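Local structure of tyrosinase (Aspergillus oryzae, 6JU8) at residues S236-G241 with A357-S362; L242-N247 with F342-P347; Y213-Q218 with V363-Y368; R169-V174 with D369-L374. The protein probably uses a pair of copper ions to oxidise L-tyrosine and L-dopa to L-dopaquinone for melanin synthesis, this chain being the part with the central copper-binding domain. The protein carries 1 engineered substitution. All blocks are in the same frame, centred on the assembly; numbering follows the deposited sequence.

Interaction 1 (S236-G241 with A357-S362); sequences STTKYG and AGHMSS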
# COMPACT_ATOMS: atom_id res chain seq x y z
N SER A 236 -2.65 11.06 5.66
CA SER A 236 -1.34 10.59 5.20
C SER A 236 -1.10 11.00 3.76
O SER A 236 -2.01 11.05 2.95
CB SER A 236 -1.30 9.06 5.29
OG SER A 236 -0.04 8.56 4.85
N THR A 237 0.17 11.20 3.44
CA THR A 237 0.56 11.26 2.03
C THR A 237 0.30 9.90 1.37
O THR A 237 0.28 8.87 2.06
CB THR A 237 2.05 11.65 1.88
OG1 THR A 237 2.88 10.70 2.58
CG2 THR A 237 2.32 13.02 2.48
N THR A 238 0.06 9.93 0.07
CA THR A 238 -0.21 8.73 -0.70
C THR A 238 0.49 8.79 -2.05
O THR A 238 0.71 9.88 -2.59
CB THR A 238 -1.72 8.50 -0.85
OG1 THR A 238 -1.99 7.28 -1.57
CG2 THR A 238 -2.42 9.62 -1.61
N LYS A 239 0.84 7.63 -2.57
CA LYS A 239 1.26 7.45 -3.97
C LYS A 239 0.12 6.72 -4.67
O LYS A 239 -0.13 5.55 -4.28
CB LYS A 239 2.58 6.67 -4.08
CG LYS A 239 3.74 7.31 -3.30
CD LYS A 239 4.86 6.25 -3.15
CE LYS A 239 6.10 6.82 -2.46
NZ LYS A 239 5.76 7.36 -1.12
N TYR A 240 -0.58 7.34 -5.59
CA TYR A 240 -1.65 6.79 -6.42
C TYR A 240 -2.95 6.50 -5.68
O TYR A 240 -3.90 6.03 -6.33
CB TYR A 240 -1.21 5.50 -7.16
CG TYR A 240 -0.27 5.77 -8.30
CD1 TYR A 240 1.09 5.97 -8.07
CD2 TYR A 240 -0.72 5.82 -9.64
CE1 TYR A 240 1.99 6.21 -9.10
CE2 TYR A 240 0.17 6.08 -10.66
CZ TYR A 240 1.52 6.27 -10.39
OH TYR A 240 2.36 6.54 -11.46
N GLY A 241 -3.07 6.74 -4.37
CA GLY A 241 -4.27 6.28 -3.67
C GLY A 241 -5.52 7.13 -3.75
O GLY A 241 -6.54 6.68 -3.19
N ALA A 357 -4.12 9.18 -8.09
CA ALA A 357 -3.36 10.41 -7.86
C ALA A 357 -2.78 10.43 -6.45
O ALA A 357 -3.28 9.78 -5.52
CB ALA A 357 -4.25 11.63 -8.04
N GLY A 358 -1.74 11.23 -6.27
CA GLY A 358 -1.12 11.33 -4.94
C GLY A 358 -0.15 12.51 -4.91
O GLY A 358 0.08 13.21 -5.88
N HIS A 359 0.40 12.70 -3.71
CA HIS A 359 1.03 13.96 -3.35
C HIS A 359 2.14 14.37 -4.30
O HIS A 359 2.24 15.54 -4.66
CB HIS A 359 1.56 13.87 -1.90
CG HIS A 359 0.39 13.90 -0.94
ND1 HIS A 359 -0.49 12.83 -0.83
CD2 HIS A 359 -0.06 14.83 -0.06
CE1 HIS A 359 -1.43 13.14 0.04
NE2 HIS A 359 -1.21 14.35 0.53
N MET A 360 3.01 13.43 -4.68
CA MET A 360 4.19 13.81 -5.45
C MET A 360 3.86 14.44 -6.80
O MET A 360 4.72 15.12 -7.38
CB MET A 360 5.17 12.64 -5.62
CG MET A 360 6.13 12.53 -4.44
SD MET A 360 7.46 13.77 -4.50
CE MET A 360 8.46 13.09 -5.84
N SER A 361 2.65 14.24 -7.33
CA SER A 361 2.36 14.85 -8.64
C SER A 361 1.83 16.26 -8.53
O SER A 361 1.61 16.89 -9.57
CB SER A 361 1.34 14.01 -9.42
OG SER A 361 0.06 14.20 -8.84
N SER A 362 1.65 16.77 -7.33
CA SER A 362 0.98 18.06 -7.16
C SER A 362 1.93 19.02 -6.47
O SER A 362 2.32 18.84 -5.30
CB SER A 362 -0.28 17.82 -6.30
OG SER A 362 -0.85 19.06 -5.94
O HOH W 1 3.23 10.87 -3.42

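Interaction 2 (L242-N247 with F342-P347); sequences LLENYN and FMFSRP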
# COMPACT_ATOMS: atom_id res chain seq x y z
N LEU A 242 -5.49 8.28 -4.41
CA LEU A 242 -6.69 9.11 -4.54
C LEU A 242 -7.33 8.93 -5.90
O LEU A 242 -6.72 9.30 -6.92
CB LEU A 242 -6.37 10.61 -4.37
CG LEU A 242 -5.55 10.94 -3.11
CD1 LEU A 242 -5.32 12.45 -3.03
CD2 LEU A 242 -6.21 10.40 -1.85
N LEU A 243 -8.52 8.36 -5.91
CA LEU A 243 -9.26 8.08 -7.14
C LEU A 243 -10.63 8.76 -7.05
O LEU A 243 -11.27 8.71 -5.98
CB LEU A 243 -9.43 6.58 -7.36
CG LEU A 243 -8.25 5.76 -7.88
CD1 LEU A 243 -7.06 5.75 -6.93
CD2 LEU A 243 -8.72 4.32 -8.16
N GLU A 244 -11.07 9.38 -8.13
CA GLU A 244 -12.38 10.01 -8.15
C GLU A 244 -13.47 9.00 -7.85
O GLU A 244 -13.38 7.85 -8.30
CB GLU A 244 -12.58 10.73 -9.50
CG GLU A 244 -13.74 11.71 -9.47
CD GLU A 244 -13.92 12.57 -10.69
OE1 GLU A 244 -14.47 13.68 -10.52
OE2 GLU A 244 -13.64 12.10 -11.81
N ASN A 245 -14.48 9.40 -7.09
CA ASN A 245 -15.66 8.59 -6.81
C ASN A 245 -15.34 7.35 -5.96
O ASN A 245 -15.99 6.31 -6.05
CB ASN A 245 -16.38 8.20 -8.10
CG ASN A 245 -16.99 9.45 -8.74
OD1 ASN A 245 -17.68 10.20 -8.03
ND2 ASN A 245 -16.75 9.63 -10.03
N TYR A 246 -14.29 7.50 -5.15
CA TYR A 246 -14.01 6.62 -4.03
C TYR A 246 -14.42 7.29 -2.73
O TYR A 246 -14.35 8.50 -2.56
CB TYR A 246 -12.54 6.20 -4.01
CG TYR A 246 -12.28 5.04 -4.94
CD1 TYR A 246 -12.50 5.13 -6.32
CD2 TYR A 246 -11.82 3.83 -4.43
CE1 TYR A 246 -12.27 4.04 -7.15
CE2 TYR A 246 -11.60 2.75 -5.26
CZ TYR A 246 -11.82 2.86 -6.61
OH TYR A 246 -11.56 1.75 -7.40
N ASN A 247 -14.84 6.46 -1.78
CA ASN A 247 -15.22 6.96 -0.46
C ASN A 247 -14.07 7.73 0.19
O ASN A 247 -12.92 7.28 0.14
CB ASN A 247 -15.64 5.78 0.42
CG ASN A 247 -16.22 6.20 1.75
OD1 ASN A 247 -15.51 6.61 2.65
ND2 ASN A 247 -17.55 6.15 1.85
N PHE A 342 -0.75 10.63 -11.28
CA PHE A 342 -1.12 11.86 -11.96
C PHE A 342 -2.51 11.82 -12.57
O PHE A 342 -2.84 12.74 -13.33
CB PHE A 342 -0.05 12.22 -13.03
CG PHE A 342 0.15 11.10 -14.03
CD1 PHE A 342 -0.52 11.10 -15.24
CD2 PHE A 342 0.98 10.03 -13.76
CE1 PHE A 342 -0.39 10.05 -16.13
CE2 PHE A 342 1.12 8.96 -14.64
CZ PHE A 342 0.45 8.99 -15.84
N MET A 343 -3.29 10.78 -12.27
CA MET A 343 -4.63 10.66 -12.83
C MET A 343 -5.65 10.40 -11.71
O MET A 343 -5.77 9.29 -11.23
CB MET A 343 -4.73 9.52 -13.83
CG MET A 343 -4.05 9.83 -15.15
SD MET A 343 -4.26 8.55 -16.40
CE MET A 343 -3.22 7.25 -15.79
N PHE A 344 -6.32 11.45 -11.26
CA PHE A 344 -7.37 11.31 -10.25
C PHE A 344 -8.66 10.82 -10.92
O PHE A 344 -9.28 9.90 -10.39
CB PHE A 344 -7.58 12.65 -9.56
CG PHE A 344 -8.73 12.76 -8.60
CD1 PHE A 344 -8.71 12.02 -7.42
CD2 PHE A 344 -9.81 13.59 -8.83
CE1 PHE A 344 -9.73 12.12 -6.48
CE2 PHE A 344 -10.84 13.70 -7.92
CZ PHE A 344 -10.79 12.97 -6.73
N SER A 345 -9.02 11.44 -12.03
CA SER A 345 -10.22 11.02 -12.75
C SER A 345 -9.92 9.73 -13.51
O SER A 345 -8.79 9.46 -13.93
CB SER A 345 -10.69 12.12 -13.69
OG SER A 345 -9.79 12.33 -14.77
N ARG A 346 -10.94 8.89 -13.65
CA ARG A 346 -10.74 7.59 -14.29
C ARG A 346 -10.43 7.78 -15.76
O ARG A 346 -11.17 8.49 -16.47
CB ARG A 346 -11.98 6.72 -14.09
CG ARG A 346 -11.71 5.25 -14.39
CD ARG A 346 -12.91 4.38 -14.03
NE ARG A 346 -13.93 4.51 -15.08
CZ ARG A 346 -15.17 4.06 -14.99
NH1 ARG A 346 -15.57 3.44 -13.88
NH2 ARG A 346 -16.01 4.23 -16.00
N PRO A 347 -9.35 7.21 -16.24
CA PRO A 347 -9.02 7.36 -17.66
C PRO A 347 -9.80 6.36 -18.50
O PRO A 347 -10.60 5.58 -17.99
CB PRO A 347 -7.53 7.02 -17.68
CG PRO A 347 -7.38 6.02 -16.59
CD PRO A 347 -8.36 6.41 -15.50
O HOH W 2 -13.58 9.62 -12.88

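Interaction 3 (Y213-Q218 with V363-Y368); sequences YAITSQ and VPVAAY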
# COMPACT_ATOMS: atom_id res chain seq x y z
N TYR A 213 -2.58 26.77 8.72
CA TYR A 213 -1.84 25.64 8.18
C TYR A 213 -2.68 24.62 7.44
O TYR A 213 -2.11 23.66 6.91
CB TYR A 213 -1.09 24.90 9.30
CG TYR A 213 -0.11 25.82 9.99
CD1 TYR A 213 1.01 26.28 9.30
CD2 TYR A 213 -0.28 26.27 11.29
CE1 TYR A 213 1.93 27.13 9.86
CE2 TYR A 213 0.63 27.12 11.87
CZ TYR A 213 1.74 27.55 11.16
OH TYR A 213 2.67 28.39 11.73
N ALA A 214 -4.00 24.76 7.41
CA ALA A 214 -4.84 23.76 6.75
C ALA A 214 -4.49 23.64 5.26
O ALA A 214 -4.29 24.63 4.55
CB ALA A 214 -6.32 24.11 6.90
N ILE A 215 -4.40 22.39 4.79
CA ILE A 215 -4.14 22.06 3.40
C ILE A 215 -5.48 21.99 2.68
O ILE A 215 -6.33 21.18 3.05
CB ILE A 215 -3.41 20.70 3.28
CG1 ILE A 215 -2.10 20.65 4.07
CG2 ILE A 215 -3.19 20.31 1.82
CD1 ILE A 215 -1.00 21.54 3.54
N THR A 216 -5.69 22.80 1.66
CA THR A 216 -6.91 22.74 0.86
C THR A 216 -6.81 21.67 -0.21
O THR A 216 -5.75 21.13 -0.49
CB THR A 216 -7.20 24.09 0.19
OG1 THR A 216 -6.16 24.40 -0.74
CG2 THR A 216 -7.22 25.22 1.23
N SER A 217 -7.95 21.38 -0.84
CA SER A 217 -7.91 20.70 -2.13
C SER A 217 -7.07 21.55 -3.10
O SER A 217 -6.83 22.75 -2.89
CB SER A 217 -9.29 20.46 -2.70
OG SER A 217 -10.00 21.66 -2.99
N GLN A 218 -6.59 20.90 -4.16
CA GLN A 218 -5.69 21.53 -5.11
C GLN A 218 -6.16 21.28 -6.53
O GLN A 218 -6.29 20.15 -7.01
CB GLN A 218 -4.28 20.97 -4.91
CG GLN A 218 -3.77 21.12 -3.48
CD GLN A 218 -3.58 22.56 -3.05
OE1 GLN A 218 -3.33 23.47 -3.84
NE2 GLN A 218 -3.63 22.78 -1.74
N VAL A 363 2.37 20.07 -7.17
CA VAL A 363 3.36 21.00 -6.60
C VAL A 363 2.96 21.48 -5.22
O VAL A 363 3.82 21.50 -4.32
CB VAL A 363 3.59 22.20 -7.54
CG1 VAL A 363 4.31 23.34 -6.84
CG2 VAL A 363 4.43 21.74 -8.73
N PRO A 364 1.72 21.89 -4.95
CA PRO A 364 1.42 22.39 -3.62
C PRO A 364 1.67 21.42 -2.48
O PRO A 364 1.85 21.89 -1.36
CB PRO A 364 -0.07 22.76 -3.69
CG PRO A 364 -0.34 22.97 -5.15
CD PRO A 364 0.60 22.04 -5.88
N VAL A 365 1.68 20.10 -2.71
CA VAL A 365 1.80 19.16 -1.60
C VAL A 365 2.88 18.12 -1.78
O VAL A 365 3.03 17.26 -0.90
CB VAL A 365 0.45 18.47 -1.29
CG1 VAL A 365 -0.57 19.48 -0.79
CG2 VAL A 365 -0.07 17.70 -2.50
N ALA A 366 3.66 18.17 -2.87
CA ALA A 366 4.63 17.12 -3.13
C ALA A 366 5.67 16.99 -2.03
O ALA A 366 6.15 15.86 -1.77
CB ALA A 366 5.32 17.42 -4.46
N ALA A 367 6.07 18.10 -1.40
CA ALA A 367 7.16 18.04 -0.42
C ALA A 367 6.75 17.29 0.84
O ALA A 367 7.63 16.90 1.62
CB ALA A 367 7.65 19.45 -0.11
N TYR A 368 5.46 17.01 1.05
CA TYR A 368 5.06 16.24 2.23
C TYR A 368 5.50 14.80 2.11
O TYR A 368 5.71 14.12 3.12
CB TYR A 368 3.53 16.37 2.53
CG TYR A 368 3.28 17.80 2.95
CD1 TYR A 368 3.61 18.24 4.21
CD2 TYR A 368 2.75 18.72 2.06
CE1 TYR A 368 3.39 19.57 4.59
CE2 TYR A 368 2.56 20.04 2.42
CZ TYR A 368 2.87 20.47 3.68
OH TYR A 368 2.71 21.78 4.06

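Interaction 4 (R169-V174 with D369-L374); sequences RLPILV and DPIFWL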
# COMPACT_ATOMS: atom_id res chain seq x y z
N ARG A 169 13.31 1.55 -10.09
CA ARG A 169 12.46 1.28 -8.94
C ARG A 169 12.52 2.43 -7.95
O ARG A 169 13.58 3.05 -7.77
CB ARG A 169 12.91 0.03 -8.17
CG ARG A 169 12.83 -1.27 -8.98
CD ARG A 169 13.22 -2.42 -8.05
NE ARG A 169 13.46 -3.66 -8.79
CZ ARG A 169 14.03 -4.71 -8.22
NH1 ARG A 169 14.43 -4.63 -6.95
NH2 ARG A 169 14.21 -5.82 -8.93
N LEU A 170 11.41 2.64 -7.23
CA LEU A 170 11.54 3.42 -6.00
C LEU A 170 12.58 2.82 -5.05
O LEU A 170 12.81 1.61 -5.04
CB LEU A 170 10.21 3.49 -5.24
CG LEU A 170 9.03 4.12 -5.95
CD1 LEU A 170 7.83 4.33 -5.01
CD2 LEU A 170 9.37 5.42 -6.65
N PRO A 171 13.19 3.62 -4.18
CA PRO A 171 14.17 3.06 -3.22
C PRO A 171 13.58 1.92 -2.40
O PRO A 171 12.42 1.97 -1.95
CB PRO A 171 14.42 4.24 -2.27
CG PRO A 171 14.18 5.44 -3.12
CD PRO A 171 13.00 5.08 -4.02
N ILE A 172 14.44 0.94 -2.14
CA ILE A 172 14.07 -0.14 -1.22
C ILE A 172 13.41 0.42 0.04
O ILE A 172 12.31 0.02 0.45
CB ILE A 172 15.29 -0.98 -0.83
CG1 ILE A 172 15.96 -1.67 -2.03
CG2 ILE A 172 14.92 -2.01 0.22
CD1 ILE A 172 17.39 -2.12 -1.78
N LEU A 173 14.13 1.36 0.66
CA LEU A 173 13.71 1.78 2.00
C LEU A 173 12.40 2.53 1.93
O LEU A 173 11.60 2.50 2.87
CB LEU A 173 14.86 2.61 2.61
CG LEU A 173 14.65 3.13 4.02
CD1 LEU A 173 14.40 1.98 4.99
CD2 LEU A 173 15.88 3.92 4.48
N VAL A 174 12.13 3.23 0.82
CA VAL A 174 10.86 3.96 0.70
C VAL A 174 9.66 3.03 0.68
O VAL A 174 8.54 3.43 1.05
CB VAL A 174 10.95 4.86 -0.54
CG1 VAL A 174 9.62 5.23 -1.14
CG2 VAL A 174 11.75 6.14 -0.24
N ASP A 369 5.64 14.28 0.88
CA ASP A 369 6.03 12.88 0.74
C ASP A 369 7.53 12.78 0.96
O ASP A 369 8.27 13.48 0.24
CB ASP A 369 5.67 12.36 -0.66
CG ASP A 369 5.89 10.86 -0.78
OD1 ASP A 369 6.92 10.38 -0.24
OD2 ASP A 369 5.06 10.19 -1.44
N PRO A 370 8.02 11.99 1.90
CA PRO A 370 9.47 11.95 2.16
C PRO A 370 10.33 11.62 0.96
O PRO A 370 11.52 11.97 0.95
CB PRO A 370 9.58 10.85 3.25
CG PRO A 370 8.27 10.98 3.99
CD PRO A 370 7.24 11.17 2.90
N ILE A 371 9.82 10.93 -0.07
CA ILE A 371 10.63 10.70 -1.26
C ILE A 371 10.96 12.00 -2.01
O ILE A 371 11.92 12.03 -2.79
CB ILE A 371 9.99 9.68 -2.22
CG1 ILE A 371 11.06 9.06 -3.13
CG2 ILE A 371 8.83 10.29 -2.98
CD1 ILE A 371 10.55 7.99 -4.06
N PHE A 372 10.17 13.05 -1.82
CA PHE A 372 10.43 14.35 -2.44
C PHE A 372 11.90 14.71 -2.33
O PHE A 372 12.56 15.14 -3.28
CB PHE A 372 9.58 15.43 -1.76
CG PHE A 372 9.89 16.83 -2.24
CD1 PHE A 372 10.89 17.57 -1.62
CD2 PHE A 372 9.17 17.39 -3.29
CE1 PHE A 372 11.18 18.85 -2.08
CE2 PHE A 372 9.43 18.66 -3.74
CZ PHE A 372 10.44 19.38 -3.11
N TRP A 373 12.45 14.60 -1.12
CA TRP A 373 13.78 15.09 -0.83
C TRP A 373 14.85 14.23 -1.48
O TRP A 373 15.91 14.71 -1.84
CB TRP A 373 13.94 15.11 0.69
CG TRP A 373 12.81 15.80 1.40
CD1 TRP A 373 11.68 15.22 1.92
CD2 TRP A 373 12.69 17.21 1.67
NE1 TRP A 373 10.87 16.18 2.49
CE2 TRP A 373 11.48 17.41 2.36
CE3 TRP A 373 13.51 18.33 1.41
CZ2 TRP A 373 11.06 18.67 2.78
CZ3 TRP A 373 13.09 19.58 1.83
CH2 TRP A 373 11.86 19.75 2.51
N LEU A 374 14.55 12.93 -1.59
CA LEU A 374 15.48 11.98 -2.24
C LEU A 374 15.51 12.18 -3.74
O LEU A 374 16.58 12.14 -4.35
CB LEU A 374 15.04 10.56 -1.88
CG LEU A 374 14.88 10.24 -0.40
CD1 LEU A 374 14.43 8.79 -0.23
CD2 LEU A 374 16.13 10.52 0.42

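Interaction 1 (S236-G241 with A357-S362)
Between Thr238 and His359 the two backbones meet through one hydrogen bond, His359 N to Thr238 O at 3.1 Å (148° at the hydrogen). Here, in the central domain of tyrosinase, loop 236-241 passes the start of the 3-10 segment 359-361, with the His359 side chain about 11 Å from a copper ion. Thr238 O is held by more than this bond: a water donates to it and accepts from Met360 N, and Gly358 CA adds a CA-H...O contact at 3.3 Å. Having no side chain, Gly358 can bring its backbone this close. The side chain of His359 turns toward the loop, with CG anti to its carbonyl carbon (chi1 -72°), and its ring presents a face to Thr237. The two threonines suit a buried loop because each pairs a methyl with a hydroxyl. Thr237 CG2 lies against the imidazole at CD2, 3.9 Å away, while Thr237 OG1 bonds Phe200 N; Thr238 CG2 approaches His359 ND1 while Thr238 OG1 bonds Gly255 O. His359 is not a copper ligand, but its neighbour Met360 accepts through its carbonyl from ND1 of the ligand His336, a second-shell bond that probably helps to orient that ring. Over the His359 ring, Thr237 CA makes a CH-pi contact, 3.6 Å from the centroid and 23° off the normal.

Interaction 2 (L242-N247 with F342-P347)
Phe344 O is gripped by two N-H groups, Glu244 N across the contact and the indole NE1 of Trp355. The bond from Glu244 N to Phe344 O is 2.9 Å and fairly straight (166° at the hydrogen), with the donor above the carbonyl plane. Within the central tyrosinase domain it joins the loop between strand 225-229 and helix 248-251, which makes a type II beta turn from Leu243 to Tyr246, to the residue after strand 342-343. That strand pairs antiparallel with 356-357, and its Phe342 and Met343 form a classic beta bulge facing Gly356. Phe344 CG stands anti to its own N (chi1 173°), beside the carbonyl carbon. Glu244 covers one face of the ring. Its N sits 3.4 Å above the plane toward the rim, and its CB makes a CH-pi contact 4.0 Å from the ring centroid. At the ring edge, Leu242 O comes within 3.4 Å of Phe344 CD1. A phenylalanine suits the place: it offers a flat apolar floor to a backbone that is already hydrogen-bonded, and Phe227 and Leu229 of strand 225-229 also touch it. Beyond CG the Glu244 chain is extended and carries OE2 to 3.5 Å from Ser345 CB. The hydroxyl of Ser345 turns instead to Glu222 and His223. A water donates to Glu244 OE2 at 2.7 Å and accepts from Arg346 N at 2.8 Å. Aliphatic carbons of Glu244 thus pack on an aromatic face while its carboxylate is hydrated, consistent with its remaining ionised.

Interaction 3 (Y213-Q218 with V363-Y368)
The loop that leads into helix 371-389, one of the copper-carrying helices of the tyrosinase fold, is covered at Pro364, Val365 and Tyr368 by Ile215, from the loop before strand 218-222, and by Gln218, the first residue of that strand. No hydrogen bond crosses the contact. The Pro364 side chain is about 7 Å from that of the copper ligand His71, whose ND1 makes a weak hydrogen bond with Val363 O. Gln218 and Pro364 slide past each other in opposite directions, with Gln218 OE1 3.3 Å from Pro364 CG and equally near Pro364 CB. The Gln218 chain bends at chi2 (-65°), and its NE2 donates to Thr216 O at 3.0 Å, from well above that carbonyl plane. A glutamine fits because its amide can hold its own loop while a face of it rests against the CB-CG edge of the proline. Toward Tyr368 the contact becomes apolar. Ile215 and Val365, short and broad, meet methyl to methyl, Ile215 CG2 to Val365 CG1, at 3.8 Å. Tyr368, its hydroxyl bonded to Ala73 O, reaches Ile215 tip to tip: Ile215 CD1 lies 3.8 Å from Tyr368 OH and 4.0 Å from Tyr368 CZ.

Interaction 4 (R169-V174 with D369-L374)
Ile371 pushes its CD1 methyl into a hollow formed by Leu170, Pro171 and Val174, near the N-terminal end of helix 371-389, which carries the copper ligand His376 in the di-copper centre of tyrosinase. The hollow has three walls: Leu170 CD2 and Pro171 CD each lie 3.8 Å from Ile371 CD1, and Val174 CG1 forms the third at 4.1 Å. Ile371 has CG1 anti to its N (chi1 -158°), and with chi2 also anti the extended chain carries CD1 in among the three side chains. Leu170 and Val174 each cross it at about a right angle.

A second fit runs the other way. Val174 CG2 is the bump, and it enters the groove between Ile371 and Leu374, three residues apart along the chain. It comes 3.8 Å from Leu374 CD1 and 4.2 Å from Ile371 CG1, with Val174 and Leu374 sliding past each other in opposite directions. The forked valine suits this place, since its CG1 meets Ile371 while its CG2 lies between Ile371 and Leu374; the rigid ring of Pro171 gives a broad wall just before the 3-10 turn that begins at Leu173. Val339 of helix 328-340 touches both Leu170 and Ile371, and Ile26 of helix 26-34 touches Pro171 and Leu374, continuing the apolar core.

Asp369, which precedes the turn into the helix, has OD2 in a salt bridge with Lys239; its OD1 accepts a capping bond from Ile371 N at 3.0 Å, on the anti side, 30° out of the carboxylate plane.

From the N terminus the first halves come in the order 169-174, 213-218, 236-241 and 242-247, and their partners follow in reverse, 342-347, 357-362, 363-368 and 369-374. The four closures therefore nest without crossing: interaction 4 is outermost, then 3, then 1, with interaction 2 innermost. The last three partners run without a break from strand 356-357 into helix 371-389, so successive earlier loops are tied to one continuous run of chain beside the copper site. Interaction 1 touches all the others. Leu242 O and Ala357 N probably hydrogen-bond it to interaction 2, Thr237 packs on Tyr368 of interaction 3, and Met360 packs on Ile371 and Phe372 of interaction 4.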